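Probable M18-family aminopeptidase 1 (Thermotoga maritima, PDB 2GLF) cleaves amino-terminal residues from peptides as a metal-dependent, probably zinc-dependent, aminopeptidase of the M18 family. Local coordinates at the manganese (II) ion site and the interface of chains A and B. Sequence-based numbering; all coordinates share one arbitrary frame. Chains: chain A/B, Probable M18-family aminopeptidase 1.

Contact 1: the manganese (II) ion site. Residues chain A 92, 94, 96, 121, 249-250, 278-279, 326-327, 424-425; chain B 167. With MN (manganese (II) ion), chain C; MN (manganese (II) ion), chain D.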
loop_
_atom_site.group_PDB
_atom_site.type_symbol
_atom_site.label_atom_id
_atom_site.label_comp_id
_atom_site.label_asym_id
_atom_site.label_seq_id
_atom_site.Cartn_x
_atom_site.Cartn_y
_atom_site.Cartn_z
ATOM N N HIS A 92 -17.053 -23.574 36.158
ATOM C CA HIS A 92 -15.869 -22.873 36.635
ATOM C C HIS A 92 -16.285 -21.594 37.354
ATOM O O HIS A 92 -17.280 -20.962 37.000
ATOM C CB HIS A 92 -14.894 -22.582 35.479
ATOM C CG HIS A 92 -15.370 -21.555 34.494
ATOM N ND1 HIS A 92 -15.093 -20.209 34.631
ATOM C CD2 HIS A 92 -16.028 -21.686 33.316
ATOM C CE1 HIS A 92 -15.555 -19.558 33.576
ATOM N NE2 HIS A 92 -16.125 -20.431 32.763
ATOM N N ASP A 94 -13.944 -19.036 38.062
ATOM C CA ASP A 94 -13.002 -17.949 37.823
ATOM C C ASP A 94 -13.589 -17.115 36.679
ATOM O O ASP A 94 -14.299 -17.648 35.823
ATOM C CB ASP A 94 -11.626 -18.486 37.427
ATOM C CG ASP A 94 -11.655 -19.274 36.137
ATOM O OD1 ASP A 94 -10.785 -19.026 35.274
ATOM O OD2 ASP A 94 -12.545 -20.144 35.988
ATOM N N PRO A 96 -12.860 -13.476 33.909
ATOM C CA PRO A 96 -11.871 -12.489 33.473
ATOM C C PRO A 96 -11.804 -11.352 34.499
ATOM O O PRO A 96 -12.825 -10.927 35.054
ATOM C CB PRO A 96 -12.411 -12.061 32.113
ATOM C CG PRO A 96 -12.945 -13.361 31.569
ATOM C CD PRO A 96 -13.688 -13.930 32.773
ATOM N N GLY A 121 -9.768 -13.585 28.879
ATOM C CA GLY A 121 -10.105 -12.805 27.707
ATOM C C GLY A 121 -10.938 -11.549 27.884
ATOM O O GLY A 121 -12.024 -11.450 27.320
ATOM N N ASP A 249 -20.440 -15.197 33.651
ATOM C CA ASP A 249 -19.810 -16.244 32.868
ATOM C C ASP A 249 -19.451 -17.375 33.811
ATOM O O ASP A 249 -18.399 -17.379 34.455
ATOM C CB ASP A 249 -18.551 -15.768 32.155
ATOM C CG ASP A 249 -17.996 -16.823 31.186
ATOM O OD1 ASP A 249 -18.057 -18.033 31.502
ATOM O OD2 ASP A 249 -17.477 -16.447 30.113
ATOM N N ASP A 250 -20.395 -18.305 33.885
ATOM C CA ASP A 250 -20.346 -19.524 34.665
ATOM C C ASP A 250 -20.670 -19.537 36.138
ATOM O O ASP A 250 -20.859 -20.613 36.703
ATOM C CB ASP A 250 -19.044 -20.254 34.428
ATOM C CG ASP A 250 -19.287 -21.685 34.063
ATOM O OD1 ASP A 250 -20.223 -21.918 33.268
ATOM O OD2 ASP A 250 -18.568 -22.568 34.565
ATOM N N GLU A 278 -10.205 -21.929 34.427
ATOM C CA GLU A 278 -10.721 -22.311 33.112
ATOM C C GLU A 278 -10.478 -21.198 32.096
ATOM O O GLU A 278 -10.097 -21.469 30.957
ATOM C CB GLU A 278 -12.218 -22.613 33.172
ATOM C CG GLU A 278 -13.083 -21.601 32.432
ATOM C CD GLU A 278 -13.155 -21.833 30.940
ATOM O OE1 GLU A 278 -13.723 -20.967 30.233
ATOM O OE2 GLU A 278 -12.656 -22.878 30.475
ATOM N N GLU A 279 -10.713 -19.954 32.517
ATOM C CA GLU A 279 -10.535 -18.790 31.655
ATOM C C GLU A 279 -9.118 -18.620 31.109
ATOM O O GLU A 279 -8.871 -17.700 30.335
ATOM C CB GLU A 279 -10.938 -17.506 32.391
ATOM C CG GLU A 279 -12.432 -17.333 32.676
ATOM C CD GLU A 279 -13.286 -17.205 31.423
ATOM O OE1 GLU A 279 -12.737 -17.103 30.314
ATOM O OE2 GLU A 279 -14.521 -17.202 31.549
ATOM N N ASP A 326 -21.698 -24.436 31.202
ATOM C CA ASP A 326 -21.083 -23.173 30.814
ATOM C C ASP A 326 -22.042 -22.417 29.892
ATOM O O ASP A 326 -22.931 -23.010 29.286
ATOM C CB ASP A 326 -19.740 -23.418 30.123
ATOM C CG ASP A 326 -18.791 -22.235 30.253
ATOM O OD1 ASP A 326 -17.596 -22.390 29.938
ATOM O OD2 ASP A 326 -19.234 -21.148 30.670
ATOM N N VAL A 327 -21.857 -21.107 29.793
ATOM C CA VAL A 327 -22.722 -20.247 28.989
ATOM C C VAL A 327 -22.375 -20.186 27.509
ATOM O O VAL A 327 -21.231 -20.398 27.116
ATOM C CB VAL A 327 -22.677 -18.804 29.514
ATOM C CG1 VAL A 327 -23.094 -18.754 30.980
ATOM C CG2 VAL A 327 -21.268 -18.253 29.347
HETATM N N MSE A 424 -20.781 -11.347 26.743
HETATM C CA MSE A 424 -19.958 -12.237 27.551
HETATM C C MSE A 424 -18.567 -11.609 27.741
HETATM O O MSE A 424 -18.023 -10.998 26.829
HETATM C CB MSE A 424 -19.843 -13.602 26.865
HETATM C CG MSE A 424 -19.400 -14.737 27.781
HETATM SE SE MSE A 424 -19.327 -16.468 26.876
HETATM C CE MSE A 424 -17.452 -16.907 27.143
ATOM N N HIS A 425 -18.012 -11.764 28.940
ATOM C CA HIS A 425 -16.701 -11.230 29.318
ATOM C C HIS A 425 -16.645 -9.734 29.607
ATOM O O HIS A 425 -15.617 -9.229 30.050
ATOM C CB HIS A 425 -15.639 -11.585 28.287
ATOM C CG HIS A 425 -15.172 -12.999 28.382
ATOM N ND1 HIS A 425 -13.964 -13.421 27.877
ATOM C CD2 HIS A 425 -15.744 -14.088 28.944
ATOM C CE1 HIS A 425 -13.807 -14.707 28.127
ATOM N NE2 HIS A 425 -14.875 -15.136 28.775
ATOM N N HIS B 167 -15.169 -13.497 21.730
ATOM C CA HIS B 167 -14.991 -14.781 21.052
ATOM C C HIS B 167 -15.453 -14.776 19.602
ATOM O O HIS B 167 -14.971 -15.562 18.793
ATOM C CB HIS B 167 -15.769 -15.871 21.782
ATOM C CG HIS B 167 -15.586 -15.849 23.262
ATOM N ND1 HIS B 167 -14.615 -16.583 23.901
ATOM C CD2 HIS B 167 -16.227 -15.151 24.226
ATOM C CE1 HIS B 167 -14.664 -16.340 25.198
ATOM N NE2 HIS B 167 -15.635 -15.472 25.421
HETATM MN MN MN C . -17.153 -19.964 30.597
HETATM MN MN MN D . -15.286 -17.352 29.662
HETATM O O HOH W 1 -18.536 -19.299 28.805
#
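Two manganese ions 3.3 Å apart, bridged by one carboxylate and lined by the metal ligands typical of M18 peptidases, mark this as the catalytic centre; manganese here occupies the sites expected to hold zinc. A:Asp249 is the bridge. Its CG lies anti to the backbone N (chi1 -172°), which carries the carboxylate between the ions, OD1 binding MN (chain C) at 2.3 Å and OD2 binding MN (chain D). A:Asp326 holds MN (chain C) with both carboxylate oxygens, and A:His92 NE2 and a water also bind it; further ligands may be unseen. A:Asp250 CB lies over one face of the A:His92 ring, towards the rim, and A:Glu278 is on the opposite face. A:Glu278 OE1 stops 3.6 Å from MN (chain C), unbonded, as suits the carboxylate that serves as general base in this family. A:Glu279 OE2 binds MN (chain D) at 2.0 Å, and A:Glu279 N donates to the syn lone pair of A:Asp94 OD1. B:His167, from the neighbouring subunit, sets its NE2 3.3 Å above the centre of the A:His425 ring, opposite A:Pro96 CG; it probably helps to line the substrate pocket. An alanine at A:His425 would remove an imidazole ligand of MN (chain D) and would probably loosen that ion and the packing of B:His167. A:His425 NE2 binds MN (chain D) at 2.4 Å, while ND1 on the other side of the ring donates to A:Gly121 O over 2.8 Å, from above the carbonyl plane.

Contact 2: the interface of chains A and B. Residues chain A 123, 126, 332, 335, 422-424, 426; chain B 129, 162-166.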
loop_
_atom_site.group_PDB
_atom_site.type_symbol
_atom_site.label_atom_id
_atom_site.label_comp_id
_atom_site.label_asym_id
_atom_site.label_seq_id
_atom_site.Cartn_x
_atom_site.Cartn_y
_atom_site.Cartn_z
ATOM N N LYS A 123 -11.922 -7.609 27.256
ATOM C CA LYS A 123 -11.783 -6.854 26.017
ATOM C C LYS A 123 -10.761 -5.742 26.176
ATOM O O LYS A 123 -10.104 -5.355 25.205
ATOM C CB LYS A 123 -13.113 -6.284 25.535
ATOM C CG LYS A 123 -13.790 -7.202 24.529
ATOM C CD LYS A 123 -14.748 -6.453 23.636
ATOM C CE LYS A 123 -15.227 -7.342 22.516
ATOM N NZ LYS A 123 -16.095 -6.597 21.583
ATOM N N HIS A 126 -12.987 -2.076 27.917
ATOM C CA HIS A 126 -14.122 -2.139 28.837
ATOM C C HIS A 126 -13.728 -1.607 30.215
ATOM O O HIS A 126 -14.529 -0.968 30.897
ATOM C CB HIS A 126 -14.596 -3.581 29.054
ATOM C CG HIS A 126 -15.380 -4.163 27.921
ATOM N ND1 HIS A 126 -16.348 -3.458 27.240
ATOM C CD2 HIS A 126 -15.388 -5.413 27.400
ATOM C CE1 HIS A 126 -16.918 -4.250 26.347
ATOM N NE2 HIS A 126 -16.353 -5.442 26.423
ATOM N N ASN A 332 -27.073 -11.082 19.513
ATOM C CA ASN A 332 -27.028 -9.673 19.873
ATOM C C ASN A 332 -27.472 -8.985 18.581
ATOM O O ASN A 332 -26.665 -8.741 17.687
ATOM C CB ASN A 332 -25.590 -9.313 20.235
ATOM C CG ASN A 332 -25.483 -8.032 21.006
ATOM O OD1 ASN A 332 -24.655 -7.918 21.903
ATOM N ND2 ASN A 332 -26.301 -7.053 20.660
ATOM N N TYR A 335 -25.445 -7.241 15.986
ATOM C CA TYR A 335 -24.359 -8.086 15.510
ATOM C C TYR A 335 -24.838 -9.495 15.187
ATOM O O TYR A 335 -24.081 -10.460 15.299
ATOM C CB TYR A 335 -23.251 -8.150 16.557
ATOM C CG TYR A 335 -22.940 -6.813 17.180
ATOM C CD1 TYR A 335 -23.344 -6.524 18.482
ATOM C CD2 TYR A 335 -22.254 -5.828 16.468
ATOM C CE1 TYR A 335 -23.072 -5.288 19.062
ATOM C CE2 TYR A 335 -21.977 -4.588 17.039
ATOM C CZ TYR A 335 -22.389 -4.324 18.335
ATOM O OH TYR A 335 -22.128 -3.103 18.917
ATOM N N LEU A 422 -25.440 -12.160 26.712
ATOM C CA LEU A 422 -25.182 -11.034 25.838
ATOM C C LEU A 422 -24.017 -10.282 26.473
ATOM O O LEU A 422 -24.023 -10.033 27.669
ATOM C CB LEU A 422 -26.423 -10.150 25.761
ATOM C CG LEU A 422 -27.193 -10.169 24.435
ATOM C CD1 LEU A 422 -27.244 -11.571 23.867
ATOM C CD2 LEU A 422 -28.586 -9.614 24.654
ATOM N N GLY A 423 -23.006 -9.947 25.681
ATOM C CA GLY A 423 -21.861 -9.237 26.218
ATOM C C GLY A 423 -21.003 -10.097 27.132
ATOM O O GLY A 423 -20.543 -9.641 28.186
HETATM N N MSE A 424 -20.781 -11.347 26.743
HETATM C CA MSE A 424 -19.958 -12.237 27.551
HETATM C C MSE A 424 -18.567 -11.609 27.741
HETATM O O MSE A 424 -18.023 -10.998 26.829
HETATM C CB MSE A 424 -19.843 -13.602 26.865
HETATM C CG MSE A 424 -19.400 -14.737 27.781
HETATM SE SE MSE A 424 -19.327 -16.468 26.876
HETATM C CE MSE A 424 -17.452 -16.907 27.143
ATOM N N SER A 426 -17.741 -9.024 29.368
ATOM C CA SER A 426 -17.773 -7.595 29.649
ATOM C C SER A 426 -17.949 -7.429 31.155
ATOM O O SER A 426 -18.278 -8.384 31.858
ATOM C CB SER A 426 -18.949 -6.943 28.935
ATOM O OG SER A 426 -20.177 -7.439 29.439
ATOM N N SER B 129 -21.789 -2.238 27.486
ATOM C CA SER B 129 -21.725 -3.111 28.651
ATOM C C SER B 129 -21.486 -2.427 30.002
ATOM O O SER B 129 -20.566 -2.775 30.747
ATOM C CB SER B 129 -20.691 -4.211 28.420
ATOM O OG SER B 129 -21.198 -5.162 27.501
ATOM N N PRO B 162 -25.344 -4.049 25.448
ATOM C CA PRO B 162 -24.365 -5.136 25.533
ATOM C C PRO B 162 -23.388 -5.200 24.378
ATOM O O PRO B 162 -23.779 -5.144 23.212
ATOM C CB PRO B 162 -25.244 -6.380 25.623
ATOM C CG PRO B 162 -26.413 -6.007 24.805
ATOM C CD PRO B 162 -26.699 -4.596 25.258
ATOM N N ASP B 163 -22.109 -5.315 24.714
ATOM C CA ASP B 163 -21.075 -5.398 23.700
ATOM C C ASP B 163 -21.107 -6.813 23.154
ATOM O O ASP B 163 -21.820 -7.669 23.678
ATOM C CB ASP B 163 -19.704 -5.110 24.307
ATOM C CG ASP B 163 -18.670 -4.716 23.260
ATOM O OD1 ASP B 163 -18.966 -4.826 22.049
ATOM O OD2 ASP B 163 -17.557 -4.296 23.651
ATOM N N LEU B 164 -20.350 -7.053 22.094
ATOM C CA LEU B 164 -20.287 -8.371 21.491
ATOM C C LEU B 164 -19.189 -9.134 22.214
ATOM O O LEU B 164 -18.132 -8.573 22.495
ATOM C CB LEU B 164 -19.948 -8.244 20.007
ATOM C CG LEU B 164 -19.605 -9.531 19.259
ATOM C CD1 LEU B 164 -20.785 -10.480 19.271
ATOM C CD2 LEU B 164 -19.212 -9.183 17.830
ATOM N N LEU B 165 -19.429 -10.402 22.540
ATOM C CA LEU B 165 -18.392 -11.164 23.219
ATOM C C LEU B 165 -17.140 -11.199 22.348
ATOM O O LEU B 165 -17.218 -11.268 21.120
ATOM C CB LEU B 165 -18.855 -12.591 23.546
ATOM C CG LEU B 165 -19.713 -13.434 22.599
ATOM C CD1 LEU B 165 -19.450 -13.101 21.150
ATOM C CD2 LEU B 165 -19.416 -14.896 22.885
ATOM N N PRO B 166 -15.962 -11.130 22.978
ATOM C CA PRO B 166 -14.696 -11.153 22.246
ATOM C C PRO B 166 -14.421 -12.433 21.449
ATOM O O PRO B 166 -13.555 -12.445 20.582
ATOM C CB PRO B 166 -13.668 -10.910 23.345
ATOM C CG PRO B 166 -14.320 -11.502 24.557
ATOM C CD PRO B 166 -15.730 -11.024 24.428
HETATM O O HOH W 2 -25.817 -4.587 21.640
#
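A:Lys123 shows how one long side chain can read a partner's loop atom by atom in this symmetric interface between two copies of the enzyme. From CB the chain swings out at chi1 -94° and then runs extended. CG touches the ring of B:Pro166, at 3.9 Å from its CB. CD passes 3.5 Å from B:Asp163 OD2, and CE lies against B:Pro166 CA. At the tip, NZ donates to the backbone oxygen B:Leu164 O over 3.0 Å, in the carbonyl plane. The same ammonium meets the carboxylate of B:Asp163 tip to tip, a loose salt bridge of 3.4 Å from NZ to OD1. The A:His126 imidazole crosses B:Asp163 obliquely, its plane turned 89° from that of the carboxylate. The loop is braced by its own chain: B:Asp163 N gives a nearly straight bond (171°) to B:Ser129 OG, 2.9 Å away. Further along, A:Asn332 ND2 reaches B:Pro162 O through a water, and A:Tyr335 offers a ring face, near its rim, to B:Leu164 CB. The chain B loop 162-166 thus lies across chain A, flanked by 3-10 helices 125-127 and 333-338 and by the segment 422-426 that follows strand 420-421.

Contact 3: the interface of chains A and B. Residues chain A 131, 151, 153, 155-158, 160; chain B 234-236, 240, 428.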
loop_
_atom_site.group_PDB
_atom_site.type_symbol
_atom_site.label_atom_id
_atom_site.label_comp_id
_atom_site.label_asym_id
_atom_site.label_seq_id
_atom_site.Cartn_x
_atom_site.Cartn_y
_atom_site.Cartn_z
ATOM N N PRO A 131 -15.780 2.308 37.684
ATOM C CA PRO A 131 -15.437 2.061 39.091
ATOM C C PRO A 131 -15.023 0.611 39.342
ATOM O O PRO A 131 -15.687 -0.320 38.884
ATOM C CB PRO A 131 -16.717 2.453 39.841
ATOM C CG PRO A 131 -17.792 2.181 38.851
ATOM C CD PRO A 131 -17.195 2.699 37.553
ATOM N N GLY A 151 -13.875 -1.234 48.208
ATOM C CA GLY A 151 -14.764 -0.849 47.123
ATOM C C GLY A 151 -16.038 -1.651 47.285
ATOM O O GLY A 151 -17.059 -1.407 46.633
ATOM N N LYS A 153 -18.090 -2.150 50.199
ATOM C CA LYS A 153 -19.167 -1.444 50.875
ATOM C C LYS A 153 -19.222 0.013 50.448
ATOM O O LYS A 153 -18.247 0.555 49.942
ATOM C CB LYS A 153 -18.947 -1.541 52.383
ATOM C CG LYS A 153 -18.769 -2.969 52.877
ATOM C CD LYS A 153 -17.759 -3.057 54.015
ATOM C CE LYS A 153 -16.354 -2.620 53.573
ATOM N NZ LYS A 153 -15.791 -3.426 52.441
ATOM N N GLU A 155 -19.209 2.734 52.251
ATOM C CA GLU A 155 -18.397 3.665 53.030
ATOM C C GLU A 155 -16.995 3.805 52.447
ATOM O O GLU A 155 -16.462 4.913 52.367
ATOM C CB GLU A 155 -18.279 3.218 54.490
ATOM C CG GLU A 155 -17.620 1.864 54.682
ATOM C CD GLU A 155 -18.628 0.737 54.780
ATOM O OE1 GLU A 155 -19.623 0.750 54.021
ATOM O OE2 GLU A 155 -18.418 -0.166 55.615
ATOM N N ASP A 156 -16.392 2.687 52.050
ATOM C CA ASP A 156 -15.050 2.726 51.480
ATOM C C ASP A 156 -15.053 3.194 50.023
ATOM O O ASP A 156 -16.093 3.204 49.370
ATOM C CB ASP A 156 -14.357 1.357 51.629
ATOM C CG ASP A 156 -15.230 0.197 51.201
ATOM O OD1 ASP A 156 -16.409 0.164 51.598
ATOM O OD2 ASP A 156 -14.732 -0.694 50.486
ATOM N N PRO A 157 -13.886 3.606 49.503
ATOM C CA PRO A 157 -13.779 4.082 48.122
ATOM C C PRO A 157 -13.727 2.988 47.062
ATOM O O PRO A 157 -13.834 1.803 47.361
ATOM C CB PRO A 157 -12.487 4.890 48.155
ATOM C CG PRO A 157 -11.631 4.053 49.048
ATOM C CD PRO A 157 -12.583 3.721 50.189
ATOM N N VAL A 158 -13.578 3.414 45.814
ATOM C CA VAL A 158 -13.459 2.495 44.696
ATOM C C VAL A 158 -12.218 2.944 43.935
ATOM O O VAL A 158 -11.574 3.924 44.317
ATOM C CB VAL A 158 -14.685 2.561 43.751
ATOM C CG1 VAL A 158 -15.948 2.216 44.514
ATOM C CG2 VAL A 158 -14.784 3.934 43.118
ATOM N N THR A 160 -10.094 3.262 39.826
ATOM C CA THR A 160 -10.342 3.470 38.409
ATOM C C THR A 160 -9.068 3.495 37.602
ATOM O O THR A 160 -7.965 3.650 38.134
ATOM C CB THR A 160 -11.016 4.819 38.118
ATOM O OG1 THR A 160 -11.782 5.232 39.249
ATOM C CG2 THR A 160 -11.926 4.703 36.911
ATOM N N ARG B 234 -18.608 8.277 43.974
ATOM C CA ARG B 234 -17.887 7.505 44.980
ATOM C C ARG B 234 -16.517 8.099 45.230
ATOM O O ARG B 234 -15.960 8.756 44.360
ATOM C CB ARG B 234 -17.706 6.056 44.518
ATOM C CG ARG B 234 -18.958 5.223 44.576
ATOM C CD ARG B 234 -19.440 5.127 46.011
ATOM N NE ARG B 234 -18.591 4.268 46.831
ATOM C CZ ARG B 234 -18.609 2.940 46.781
ATOM N NH1 ARG B 234 -19.435 2.315 45.952
ATOM N NH2 ARG B 234 -17.802 2.237 47.564
ATOM N N GLU B 235 -15.986 7.879 46.429
ATOM C CA GLU B 235 -14.648 8.355 46.752
ATOM C C GLU B 235 -13.740 7.429 45.953
ATOM O O GLU B 235 -14.087 6.268 45.718
ATOM C CB GLU B 235 -14.319 8.163 48.231
ATOM C CG GLU B 235 -15.208 8.879 49.211
ATOM C CD GLU B 235 -14.687 8.745 50.631
ATOM O OE1 GLU B 235 -14.446 7.603 51.079
ATOM O OE2 GLU B 235 -14.515 9.785 51.299
ATOM N N VAL B 236 -12.576 7.923 45.554
ATOM C CA VAL B 236 -11.659 7.097 44.780
ATOM C C VAL B 236 -10.242 7.110 45.349
ATOM O O VAL B 236 -9.754 8.150 45.794
ATOM C CB VAL B 236 -11.642 7.563 43.295
ATOM C CG1 VAL B 236 -10.612 6.779 42.494
ATOM C CG2 VAL B 236 -13.027 7.377 42.690
ATOM N N ARG B 240 -8.339 8.045 49.478
ATOM C CA ARG B 240 -9.651 8.661 49.331
ATOM C C ARG B 240 -9.558 10.127 48.900
ATOM O O ARG B 240 -10.450 10.924 49.193
ATOM C CB ARG B 240 -10.399 8.571 50.657
ATOM C CG ARG B 240 -10.179 7.264 51.396
ATOM C CD ARG B 240 -10.807 7.305 52.777
ATOM N NE ARG B 240 -12.119 6.672 52.791
ATOM C CZ ARG B 240 -12.345 5.439 53.235
ATOM N NH1 ARG B 240 -11.340 4.711 53.710
ATOM N NH2 ARG B 240 -13.574 4.931 53.191
ATOM N N PHE B 428 -17.313 7.951 34.012
ATOM C CA PHE B 428 -16.814 8.082 35.379
ATOM C C PHE B 428 -15.599 8.999 35.412
ATOM O O PHE B 428 -14.465 8.535 35.467
ATOM C CB PHE B 428 -16.432 6.696 35.914
ATOM C CG PHE B 428 -16.453 6.586 37.411
ATOM C CD1 PHE B 428 -17.634 6.801 38.122
ATOM C CD2 PHE B 428 -15.297 6.262 38.116
ATOM C CE1 PHE B 428 -17.665 6.696 39.516
ATOM C CE2 PHE B 428 -15.318 6.155 39.512
ATOM C CZ PHE B 428 -16.509 6.375 40.211
#
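A parallel beta bridge between subunits of this M18 aminopeptidase, A:Val158 beside B:Val236, carries the tight half of the contact. A:Val158 N donates to B:Glu235 O at 2.9 Å, in the carbonyl plane, so that strand 234-236 of chain B gains a short neighbour from chain A. Both side-chain branches of A:Val158 are used. CG1, anti to its own carbonyl carbon, sits 3.5 Å above the centre of the B:Arg234 guanidinium, and CG2 turns towards B:Val236 CG2. B:Arg234 reaches this place by bending at chi2 and chi3 (-62° and -72°), which folds the guanidinium back across the valine at about a right angle. Its NH2 then donates to A:Asp156 O over 2.7 Å, almost straight at 169° and with the acceptor in the guanidinium plane, although A:Asp156 is poorly ordered and these values call for caution. A:Pro157 lays CD 3.4 Å above the rim of the B:Arg240 guanidinium, and its CB packs on B:Glu235 CB. The guanidinium is steadied within chain B by a salt bridge from B:Arg240 NE to B:Glu235 OE1, 3.0 Å long.

Towards the margins the grip slackens. B:Arg240 NH2 makes a weak bond to A:Glu155 O. At the opposite margin B:Phe428 is held by van der Waals contact: A:Pro131 CD lies 3.9 Å above the ring, offset to the rim, and A:Thr160 OG1 stands at the edge, 3.7 Å from B:Phe428 CE2.

Contact 1 and contact 2 are neighbours, their C-alpha centres about 12 Å apart, and they share A:Met424. On chain A, A:His425 binds metal in contact 1 between residues that pack in contact 2; on chain B, the loop of contact 2 continues directly into B:His167 of contact 1. Subunit pairing and the active site are therefore probably coupled. Contact 3 lies about 26 Å from contact 1 and 25 Å from contact 2. Its chain A segment 155-160 lies just ahead, in sequence, of the loop 162-166 that chain B uses in contact 2, so under the two-fold one stretch serves both, within a deposited assembly of twelve copies.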